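Local coordinates for putative type VI secretion protein (Escherichia coli, PDB 3U66) that is probably an inner-membrane-attached component of the bacterial type VI secretion machinery, represented here by its helical cytoplasmic domain, at residues R112-L115 and K116-A119; C129-Q133 and L134-G138. All coordinates share one frame; numbering follows the deposited sequence.

Contact 1: R112-L115 and K116-A119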
ATOM      1  N   ARG A 112     -10.195  -5.166   5.451  1.00 64.82           N
ATOM      2  CA  ARG A 112     -11.146  -5.935   6.258  1.00 64.69           C
ATOM      3  C   ARG A 112     -12.493  -6.126   5.574  1.00 68.28           C
ATOM      4  O   ARG A 112     -13.027  -7.234   5.622  1.00 68.30           O
ATOM      5  CB  ARG A 112     -11.325  -5.323   7.651  1.00 64.78           C
ATOM      6  CG  ARG A 112     -10.028  -5.248   8.456  1.00 75.61           C
ATOM      7  CD  ARG A 112     -10.180  -5.680   9.900  1.00 89.16           C
ATOM      8  NE  ARG A 112     -11.404  -5.186  10.527  1.00101.66           N
ATOM      9  CZ  ARG A 112     -11.518  -4.007  11.131  1.00120.21           C
ATOM     10  NH1 ARG A 112     -10.480  -3.179  11.185  1.00107.84           N
ATOM     11  NH2 ARG A 112     -12.669  -3.647  11.677  1.00111.35           N
ATOM     12  N   GLU A 113     -13.032  -5.073   4.924  1.00 64.10           N
ATOM     13  CA  GLU A 113     -14.307  -5.198   4.210  1.00 64.04           C
ATOM     14  C   GLU A 113     -14.205  -6.039   2.938  1.00 66.74           C
ATOM     15  O   GLU A 113     -15.209  -6.583   2.478  1.00 66.17           O
ATOM     16  CB  GLU A 113     -15.072  -3.868   4.030  1.00 65.50           C
ATOM     17  CG  GLU A 113     -14.237  -2.682   3.596  1.00 77.24           C
ATOM     18  CD  GLU A 113     -14.687  -1.366   4.203  1.00106.01           C
ATOM     19  OE1 GLU A 113     -14.859  -1.307   5.444  1.00104.96           O
ATOM     20  OE2 GLU A 113     -14.835  -0.383   3.441  1.00101.55           O
ATOM     21  N   GLN A 114     -12.977  -6.188   2.409  1.00 62.98           N
ATOM     22  CA  GLN A 114     -12.682  -7.042   1.257  1.00 62.09           C
ATOM     23  C   GLN A 114     -12.677  -8.494   1.735  1.00 66.13           C
ATOM     24  O   GLN A 114     -13.121  -9.379   1.003  1.00 66.37           O
ATOM     25  CB  GLN A 114     -11.332  -6.674   0.615  1.00 62.63           C
ATOM     26  CG  GLN A 114     -11.383  -5.454  -0.300  1.00 56.06           C
ATOM     27  CD  GLN A 114     -12.196  -5.669  -1.559  1.00 62.78           C
ATOM     28  OE1 GLN A 114     -11.980  -6.601  -2.338  1.00 49.27           O
ATOM     29  NE2 GLN A 114     -13.158  -4.799  -1.787  1.00 60.59           N
ATOM     30  N   LEU A 115     -12.205  -8.729   2.976  1.00 62.64           N
ATOM     31  CA  LEU A 115     -12.167 -10.055   3.603  1.00 62.72           C
ATOM     32  C   LEU A 115     -13.558 -10.559   4.002  1.00 68.68           C
ATOM     33  O   LEU A 115     -13.760 -11.772   4.100  1.00 68.91           O
ATOM     34  CB  LEU A 115     -11.204 -10.093   4.806  1.00 62.36           C
ATOM     35  CG  LEU A 115      -9.701 -10.013   4.496  1.00 66.09           C
ATOM     36  CD1 LEU A 115      -8.897 -10.019   5.755  1.00 65.90           C
ATOM     37  CD2 LEU A 115      -9.240 -11.153   3.595  1.00 67.48           C
ATOM     38  N   LYS A 116     -14.521  -9.631   4.213  1.00 65.48           N
ATOM     39  CA  LYS A 116     -15.911  -9.953   4.546  1.00 65.28           C
ATOM     40  C   LYS A 116     -16.681 -10.476   3.307  1.00 70.35           C
ATOM     41  O   LYS A 116     -17.790 -11.003   3.450  1.00 71.29           O
ATOM     42  CB  LYS A 116     -16.625  -8.733   5.167  1.00 67.37           C
ATOM     43  CG  LYS A 116     -16.236  -8.459   6.614  1.00 77.79           C
ATOM     44  CD  LYS A 116     -17.046  -7.306   7.191  1.00 85.85           C
ATOM     45  CE  LYS A 116     -16.758  -7.066   8.653  1.00 96.53           C
ATOM     46  NZ  LYS A 116     -15.476  -6.342   8.855  1.00106.63           N
ATOM     47  N   LEU A 117     -16.107 -10.318   2.097  1.00 66.15           N
ATOM     48  CA  LEU A 117     -16.720 -10.746   0.835  1.00 65.92           C
ATOM     49  C   LEU A 117     -16.451 -12.225   0.545  1.00 70.47           C
ATOM     50  O   LEU A 117     -15.321 -12.670   0.732  1.00 70.25           O
ATOM     51  CB  LEU A 117     -16.213  -9.898  -0.350  1.00 65.65           C
ATOM     52  CG  LEU A 117     -16.406  -8.381  -0.294  1.00 70.00           C
ATOM     53  CD1 LEU A 117     -15.580  -7.698  -1.361  1.00 70.06           C
ATOM     54  CD2 LEU A 117     -17.866  -7.991  -0.430  1.00 71.51           C
ATOM     55  N   PRO A 118     -17.445 -12.997   0.047  1.00 67.25           N
ATOM     56  CA  PRO A 118     -17.190 -14.423  -0.248  1.00 66.96           C
ATOM     57  C   PRO A 118     -16.150 -14.687  -1.351  1.00 70.27           C
ATOM     58  O   PRO A 118     -15.274 -15.542  -1.172  1.00 69.59           O
ATOM     59  CB  PRO A 118     -18.571 -14.965  -0.622  1.00 68.41           C
ATOM     60  CG  PRO A 118     -19.360 -13.789  -1.009  1.00 72.78           C
ATOM     61  CD  PRO A 118     -18.855 -12.638  -0.214  1.00 68.44           C
ATOM     62  N   ALA A 119     -16.225 -13.934  -2.470  1.00 66.02           N
ATOM     63  CA  ALA A 119     -15.297 -14.074  -3.605  1.00 64.75           C
ATOM     64  C   ALA A 119     -14.709 -12.717  -4.049  1.00 66.24           C
ATOM     65  O   ALA A 119     -15.049 -12.238  -5.134  1.00 65.40           O
ATOM     66  CB  ALA A 119     -15.980 -14.786  -4.772  1.00 65.29           C
TER

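Contact 2: C129-Q133 and L134-G138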
ATOM      1  N   CYS A 129      -1.741  -7.414  -0.938  1.00 56.20           N
ATOM      2  CA  CYS A 129      -0.649  -8.228  -0.410  1.00 56.49           C
ATOM      3  C   CYS A 129       0.673  -7.580  -0.783  1.00 58.75           C
ATOM      4  O   CYS A 129       1.580  -7.492   0.047  1.00 58.14           O
ATOM      5  CB  CYS A 129      -0.730  -9.665  -0.927  1.00 57.04           C
ATOM      6  SG  CYS A 129      -2.023 -10.656  -0.144  1.00 60.77           S
ATOM      7  N   ARG A 130       0.770  -7.112  -2.033  1.00 54.74           N
ATOM      8  CA  ARG A 130       1.954  -6.435  -2.556  1.00 54.08           C
ATOM      9  C   ARG A 130       2.198  -5.137  -1.790  1.00 57.99           C
ATOM     10  O   ARG A 130       3.354  -4.842  -1.470  1.00 57.83           O
ATOM     11  CB  ARG A 130       1.815  -6.186  -4.069  1.00 52.03           C
ATOM     12  CG  ARG A 130       3.056  -6.525  -4.892  1.00 59.87           C
ATOM     13  CD  ARG A 130       3.360  -8.008  -4.893  1.00 67.43           C
ATOM     14  NE  ARG A 130       3.824  -8.501  -6.187  1.00 72.59           N
ATOM     15  CZ  ARG A 130       5.017  -9.046  -6.406  1.00 79.30           C
ATOM     16  NH1 ARG A 130       5.894  -9.162  -5.414  1.00 59.05           N
ATOM     17  NH2 ARG A 130       5.348  -9.471  -7.615  1.00 68.23           N
ATOM     18  N   THR A 131       1.104  -4.407  -1.436  1.00 53.85           N
ATOM     19  CA  THR A 131       1.144  -3.161  -0.670  1.00 53.74           C
ATOM     20  C   THR A 131       1.796  -3.415   0.700  1.00 57.75           C
ATOM     21  O   THR A 131       2.669  -2.654   1.107  1.00 56.99           O
ATOM     22  CB  THR A 131      -0.263  -2.532  -0.602  1.00 61.42           C
ATOM     23  OG1 THR A 131      -0.710  -2.242  -1.930  1.00 61.30           O
ATOM     24  CG2 THR A 131      -0.313  -1.268   0.242  1.00 58.33           C
ATOM     25  N   LEU A 132       1.401  -4.510   1.370  1.00 55.32           N
ATOM     26  CA  LEU A 132       1.936  -4.902   2.677  1.00 55.40           C
ATOM     27  C   LEU A 132       3.348  -5.461   2.596  1.00 61.54           C
ATOM     28  O   LEU A 132       4.128  -5.244   3.526  1.00 62.32           O
ATOM     29  CB  LEU A 132       1.012  -5.896   3.408  1.00 54.96           C
ATOM     30  CG  LEU A 132      -0.411  -5.438   3.762  1.00 58.71           C
ATOM     31  CD1 LEU A 132      -1.105  -6.463   4.600  1.00 58.26           C
ATOM     32  CD2 LEU A 132      -0.426  -4.104   4.476  1.00 60.40           C
ATOM     33  N   GLN A 133       3.675  -6.182   1.501  1.00 57.98           N
ATOM     34  CA  GLN A 133       4.995  -6.761   1.250  1.00 57.27           C
ATOM     35  C   GLN A 133       6.032  -5.659   1.069  1.00 60.98           C
ATOM     36  O   GLN A 133       7.146  -5.805   1.558  1.00 61.39           O
ATOM     37  CB  GLN A 133       4.959  -7.665   0.002  1.00 58.38           C
ATOM     38  CG  GLN A 133       6.288  -8.361  -0.319  1.00 61.06           C
ATOM     39  CD  GLN A 133       6.428  -8.839  -1.743  1.00 74.23           C
ATOM     40  OE1 GLN A 133       5.561  -8.643  -2.596  1.00 72.01           O
ATOM     41  NE2 GLN A 133       7.551  -9.457  -2.038  1.00 64.16           N
ATOM     42  N   LEU A 134       5.671  -4.560   0.384  1.00 57.66           N
ATOM     43  CA  LEU A 134       6.606  -3.459   0.116  1.00 57.74           C
ATOM     44  C   LEU A 134       6.877  -2.528   1.303  1.00 60.96           C
ATOM     45  O   LEU A 134       7.730  -1.640   1.208  1.00 59.88           O
ATOM     46  CB  LEU A 134       6.264  -2.687  -1.179  1.00 57.80           C
ATOM     47  CG  LEU A 134       6.074  -3.510  -2.471  1.00 62.62           C
ATOM     48  CD1 LEU A 134       5.841  -2.610  -3.635  1.00 63.47           C
ATOM     49  CD2 LEU A 134       7.254  -4.408  -2.764  1.00 64.00           C
ATOM     50  N   GLY A 135       6.173  -2.750   2.408  1.00 57.78           N
ATOM     51  CA  GLY A 135       6.390  -1.997   3.632  1.00 58.06           C
ATOM     52  C   GLY A 135       5.254  -1.170   4.191  1.00 63.23           C
ATOM     53  O   GLY A 135       5.492  -0.408   5.135  1.00 63.80           O
ATOM     54  N   PHE A 136       4.018  -1.301   3.647  1.00 58.98           N
ATOM     55  CA  PHE A 136       2.907  -0.513   4.194  1.00 58.10           C
ATOM     56  C   PHE A 136       2.563  -0.955   5.603  1.00 63.23           C
ATOM     57  O   PHE A 136       2.302  -2.130   5.840  1.00 63.41           O
ATOM     58  CB  PHE A 136       1.657  -0.513   3.301  1.00 59.10           C
ATOM     59  CG  PHE A 136       0.494   0.256   3.892  1.00 59.69           C
ATOM     60  CD1 PHE A 136       0.395   1.632   3.730  1.00 61.49           C
ATOM     61  CD2 PHE A 136      -0.491  -0.395   4.628  1.00 61.32           C
ATOM     62  CE1 PHE A 136      -0.675   2.341   4.279  1.00 62.12           C
ATOM     63  CE2 PHE A 136      -1.559   0.316   5.187  1.00 63.57           C
ATOM     64  CZ  PHE A 136      -1.643   1.679   5.006  1.00 61.55           C
ATOM     65  N   THR A 137       2.561   0.001   6.527  1.00 60.64           N
ATOM     66  CA  THR A 137       2.251  -0.205   7.933  1.00 60.47           C
ATOM     67  C   THR A 137       0.946   0.502   8.280  1.00 64.86           C
ATOM     68  O   THR A 137       0.064  -0.110   8.877  1.00 65.21           O
ATOM     69  CB  THR A 137       3.439   0.251   8.795  1.00 69.75           C
ATOM     70  OG1 THR A 137       4.591  -0.505   8.420  1.00 70.48           O
ATOM     71  CG2 THR A 137       3.181   0.095  10.289  1.00 70.00           C
ATOM     72  N   GLY A 138       0.848   1.777   7.924  1.00 62.07           N
ATOM     73  CA  GLY A 138      -0.301   2.617   8.230  1.00 62.62           C
ATOM     74  C   GLY A 138      -0.475   2.838   9.718  1.00 69.05           C
ATOM     75  O   GLY A 138       0.501   2.818  10.476  1.00 69.80           O
TER

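Contact 1: R112-L115 and K116-A119
Lys116 and Leu117 continue the chain straight from the last turn of helix 103-115, and their amides close the C-terminal end of this helix against Arg112 and Gln114. Two weak backbone bonds do so: Lys116 N reaches back to Arg112 O at 3.2 Å with a bent N-H...O angle of 131°, and Leu117 N binds Gln114 O at 3.3 Å. Leu117 then turns to extended backbone angles, which takes the chain out of the helix toward helix 122-133. Van der Waals contact gathers round Leu117, whose carbons rest against polar atoms of the last turn. Its CG lies 3.5 Å from Glu113 O, and its CD1 comes to 3.8 Å from Gln114 NE2, the two side chains crossing at a slant. The Gln114 chain is bent at chi2 (-67°), which brings its amide round to that methyl; it also touches Pro120. Leu115 faces helix 148-157 at Ala154, while Arg158 binds its carbonyl. On another flank two positive groups come near each other, a pairing of like charges probably eased by Glu146, which forms a salt bridge with Arg112. The Lys116 chain runs back along the helix, its CG 3.6 Å from Arg112 O, and a bend at the last torsion (chi4 78°) leaves Lys116 NZ 4.6 Å from Arg112 NE.

Contact 2: C129-Q133 and L134-G138
Leu134, Gly135 and Phe136 fold back on the last turn of helix 122-133 in a Schellman motif, with Gly135 at positive phi. Its two bonds run from Phe136 N to Thr131 O, 3.2 Å, and, weakly, from Gly135 N to Leu132 O; Leu134 N to Arg130 O, 3.0 Å, is the last regular helical bond. The Phe136 side chain lies beside that of Thr131, both pointing the same way, with Thr131 CG2 3.7 Å from Phe136 CB. With CG anti to the backbone N (chi1 178°), the phenyl group extends away from the helix end, and Leu132 CD2 meets its edge near the ring plane, 3.7 Å from Phe136 CD2. Gly138 N stands over the centre of one ring face, and Trp108 of helix 103-115 meets the ring with planes inclined at about 35°. Leu134 sets CG beyond the oxygen end of the Arg130 carbonyl and packs against Trp17, Val20 and Leu70. With an alanine in place of Leu134, the isobutyl group between the helix end and these three neighbours is gone, which is likely to leave a gap. Arg130 and Gln133 are joined within the helix, while Glu10 forms a salt bridge with Arg130 NE. Arg130 NH1 donates in the guanidinium plane to a lone pair of Gln133 OE1, 2.9 Å away at an N-H...O angle of 163°.

Overall arrangement
Contacts 1 and 2 are the C-terminal ends of two successive helices, 103-115 and 122-133, and come in series along the chain. Their centres lie about 18 Å apart and their nearest atoms are about 8 Å apart, so they do not touch. The centre of contact 1, at the surface, is about 18 Å from the centre of the chain, whereas that of contact 2, partly buried, is about 5 Å from it. Helix 103-115 links them: its last turn belongs to contact 1, while its Leu107 and Trp108 pack on contact 2. The loop of contact 2 leads on toward helix 148-157, whose Val151 and Ala154 pack against Arg112 and Leu115 of contact 1. Both contacts mark where the chain leaves one helix for the next loop in this helical DotU-family domain.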